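Local coordinates for protein isatin hydrolase (Ralstonia solanacearum, PDB 5NMP) that hydrolyses isatin as a manganese-binding enzyme of the cyclase family, and may have arylformamidase activity, at residues A241-A246 / V260-E265. Numbering follows the deposited sequence.
Sequences AFILAA and VLALVE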
ATOM      1  N   ALA A 241     -19.120   0.176   1.683  1.00 52.04           N
ATOM      2  CA  ALA A 241     -17.733  -0.208   1.911  1.00 52.74           C
ATOM      3  C   ALA A 241     -16.795   0.959   1.628  1.00 57.59           C
ATOM      4  O   ALA A 241     -17.099   1.833   0.817  1.00 64.80           O
ATOM      5  CB  ALA A 241     -17.362  -1.405   1.056  1.00 41.44           C
ATOM      6  N   PHE A 242     -15.653   0.963   2.305  1.00 57.53           N
ATOM      7  CA  PHE A 242     -14.670   2.029   2.154  1.00 55.44           C
ATOM      8  C   PHE A 242     -13.324   1.434   1.748  1.00 52.75           C
ATOM      9  O   PHE A 242     -12.825   0.515   2.397  1.00 56.82           O
ATOM     10  CB  PHE A 242     -14.544   2.824   3.455  1.00 58.62           C
ATOM     11  CG  PHE A 242     -13.888   4.161   3.286  1.00 59.90           C
ATOM     12  CD1 PHE A 242     -14.635   5.268   2.922  1.00 58.94           C
ATOM     13  CD2 PHE A 242     -12.525   4.312   3.485  1.00 61.81           C
ATOM     14  CE1 PHE A 242     -14.038   6.497   2.760  1.00 64.44           C
ATOM     15  CE2 PHE A 242     -11.919   5.542   3.324  1.00 64.63           C
ATOM     16  CZ  PHE A 242     -12.677   6.636   2.961  1.00 67.07           C
ATOM     17  N   ILE A 243     -12.739   1.950   0.673  1.00 45.04           N
ATOM     18  CA  ILE A 243     -11.546   1.328   0.111  1.00 44.41           C
ATOM     19  C   ILE A 243     -10.248   2.053   0.452  1.00 50.22           C
ATOM     20  O   ILE A 243     -10.132   3.266   0.280  1.00 54.99           O
ATOM     21  CB  ILE A 243     -11.649   1.222  -1.418  1.00 45.93           C
ATOM     22  CG1 ILE A 243     -12.927   0.480  -1.813  1.00 46.16           C
ATOM     23  CG2 ILE A 243     -10.422   0.524  -1.990  1.00 36.21           C
ATOM     24  CD1 ILE A 243     -13.049  -0.898  -1.211  1.00 37.32           C
ATOM     25  N   LEU A 244      -9.275   1.292   0.942  1.00 51.06           N
ATOM     26  CA  LEU A 244      -7.919   1.795   1.115  1.00 53.55           C
ATOM     27  C   LEU A 244      -7.056   1.286  -0.034  1.00 53.97           C
ATOM     28  O   LEU A 244      -6.728   0.101  -0.095  1.00 55.23           O
ATOM     29  CB  LEU A 244      -7.334   1.355   2.461  1.00 54.54           C
ATOM     30  CG  LEU A 244      -8.203   1.565   3.705  1.00 59.76           C
ATOM     31  CD1 LEU A 244      -7.484   1.075   4.952  1.00 62.72           C
ATOM     32  CD2 LEU A 244      -8.611   3.024   3.859  1.00 59.65           C
ATOM     33  N   ALA A 245      -6.704   2.176  -0.957  1.00 53.07           N
ATOM     34  CA  ALA A 245      -5.910   1.785  -2.116  1.00 51.17           C
ATOM     35  C   ALA A 245      -4.808   2.796  -2.400  1.00 53.74           C
ATOM     36  O   ALA A 245      -4.966   3.682  -3.238  1.00 58.75           O
ATOM     37  CB  ALA A 245      -6.801   1.616  -3.339  1.00 45.91           C
ATOM     38  N   ALA A 246      -3.689   2.652  -1.700  1.00 51.44           N
ATOM     39  CA  ALA A 246      -2.554   3.549  -1.873  1.00 48.24           C
ATOM     40  C   ALA A 246      -1.403   2.850  -2.597  1.00 49.43           C
ATOM     41  O   ALA A 246      -0.859   1.859  -2.105  1.00 53.24           O
ATOM     42  CB  ALA A 246      -2.092   4.079  -0.526  1.00 44.65           C
ATOM     43  N   VAL A 260      -4.805  -3.652  -1.546  1.00 49.60           N
ATOM     44  CA  VAL A 260      -6.150  -3.087  -1.519  1.00 49.08           C
ATOM     45  C   VAL A 260      -6.958  -3.646  -0.354  1.00 46.61           C
ATOM     46  O   VAL A 260      -7.118  -4.861  -0.224  1.00 46.87           O
ATOM     47  CB  VAL A 260      -6.909  -3.360  -2.830  1.00 49.14           C
ATOM     48  CG1 VAL A 260      -8.287  -2.717  -2.785  1.00 47.02           C
ATOM     49  CG2 VAL A 260      -6.117  -2.848  -4.021  1.00 47.96           C
ATOM     50  N   LEU A 261      -7.469  -2.755   0.489  1.00 45.50           N
ATOM     51  CA  LEU A 261      -8.261  -3.153   1.645  1.00 49.70           C
ATOM     52  C   LEU A 261      -9.642  -2.510   1.621  1.00 52.38           C
ATOM     53  O   LEU A 261      -9.814  -1.405   1.110  1.00 55.68           O
ATOM     54  CB  LEU A 261      -7.547  -2.783   2.947  1.00 52.76           C
ATOM     55  CG  LEU A 261      -6.161  -3.378   3.193  1.00 54.58           C
ATOM     56  CD1 LEU A 261      -5.621  -2.904   4.531  1.00 55.88           C
ATOM     57  CD2 LEU A 261      -6.206  -4.898   3.132  1.00 55.06           C
ATOM     58  N   ALA A 262     -10.619  -3.208   2.186  1.00 52.05           N
ATOM     59  CA  ALA A 262     -11.971  -2.678   2.294  1.00 49.16           C
ATOM     60  C   ALA A 262     -12.423  -2.635   3.751  1.00 52.78           C
ATOM     61  O   ALA A 262     -12.276  -3.614   4.483  1.00 56.03           O
ATOM     62  CB  ALA A 262     -12.929  -3.511   1.470  1.00 46.85           C
ATOM     63  N   LEU A 263     -12.960  -1.495   4.172  1.00 51.12           N
ATOM     64  CA  LEU A 263     -13.569  -1.386   5.490  1.00 51.96           C
ATOM     65  C   LEU A 263     -15.072  -1.614   5.363  1.00 58.13           C
ATOM     66  O   LEU A 263     -15.722  -1.044   4.488  1.00 58.98           O
ATOM     67  CB  LEU A 263     -13.285  -0.022   6.124  1.00 52.84           C
ATOM     68  CG  LEU A 263     -11.828   0.393   6.352  1.00 51.98           C
ATOM     69  CD1 LEU A 263     -11.771   1.675   7.167  1.00 52.95           C
ATOM     70  CD2 LEU A 263     -11.032  -0.707   7.034  1.00 53.10           C
ATOM     71  N   VAL A 264     -15.616  -2.464   6.227  1.00 58.07           N
ATOM     72  CA  VAL A 264     -17.032  -2.795   6.169  1.00 56.08           C
ATOM     73  C   VAL A 264     -17.685  -2.598   7.533  1.00 61.96           C
ATOM     74  O   VAL A 264     -17.178  -3.068   8.549  1.00 64.42           O
ATOM     75  CB  VAL A 264     -17.250  -4.245   5.691  1.00 51.41           C
ATOM     76  CG1 VAL A 264     -18.725  -4.595   5.707  1.00 50.90           C
ATOM     77  CG2 VAL A 264     -16.676  -4.433   4.300  1.00 43.18           C
ATOM     78  N   GLU A 265     -18.809  -1.890   7.547  1.00 65.77           N
ATOM     79  CA  GLU A 265     -19.513  -1.589   8.785  1.00 71.87           C
ATOM     80  C   GLU A 265     -20.960  -2.058   8.719  1.00 77.50           C
ATOM     81  O   GLU A 265     -21.272  -3.191   9.084  1.00 83.25           O
ATOM     82  CB  GLU A 265     -19.456  -0.088   9.077  1.00 77.75           C
ATOM     83  CG  GLU A 265     -20.123   0.322  10.379  1.00 85.78           C
ATOM     84  CD  GLU A 265     -20.031   1.815  10.632  1.00 91.41           C
ATOM     85  OE1 GLU A 265     -19.526   2.538   9.746  1.00 88.88           O
ATOM     86  OE2 GLU A 265     -20.460   2.263  11.717  1.00 96.32           O
TER
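Leu263 and Leu244, the two residues that bury most surface here, approach each other diagonally on one face of an antiparallel strand pair, a loose tip-to-tip contact with CD1 of Leu244 lying 4.5 Å from CD2 of Leu263. Both carry CG anti to the carbonyl carbon (chi1 -49° in Leu244, -59° in Leu263). Each is directly paired with another residue. Leu244 faces Leu261 and Leu263 faces Phe242, both as hydrogen-bonded pairs, and in each the amide of either partner donates to the carbonyl of the other. The bond from Leu263 N to Phe242 O, 2.7 Å long, lies in the carbonyl plane; around the other pair the donors tilt somewhat from that plane. Between the two sits Ile243 opposite Ala262, a non-hydrogen-bonded pair whose side chains occupy the other face.

The face carrying Phe242, Leu244, Leu261 and Leu263 is joined first at the base: CB of Leu244 lies 4.2 Å from CB of Leu261, and CB of Phe242 4.1 Å from CB of Leu263. The Phe242 side chain then leads away from Leu263, since CG stands anti to the backbone N (chi1 -163°), and packs on Val107 and Pro109 of the strand 107-114 and on Leu18 of the second subunit. Leu244 packs on Val107 of that subunit, which places this face at the dimer interface. On the opposite face Ile243 brings CD1 to 3.7 Å from CB of Ala262, while its CG2 meets CG1 of Val260 at 4.0 Å.

Strands 239-244 and 261-264 are neighbours in the mixed central sheet, flanked by 107-114 and 24-27, with the manganese about 12 Å from the side chain of Val260. Four backbone bonds thus fix the register, and the apolar side chains on both faces are mostly buried, consistent with limited competition from water for those bonds.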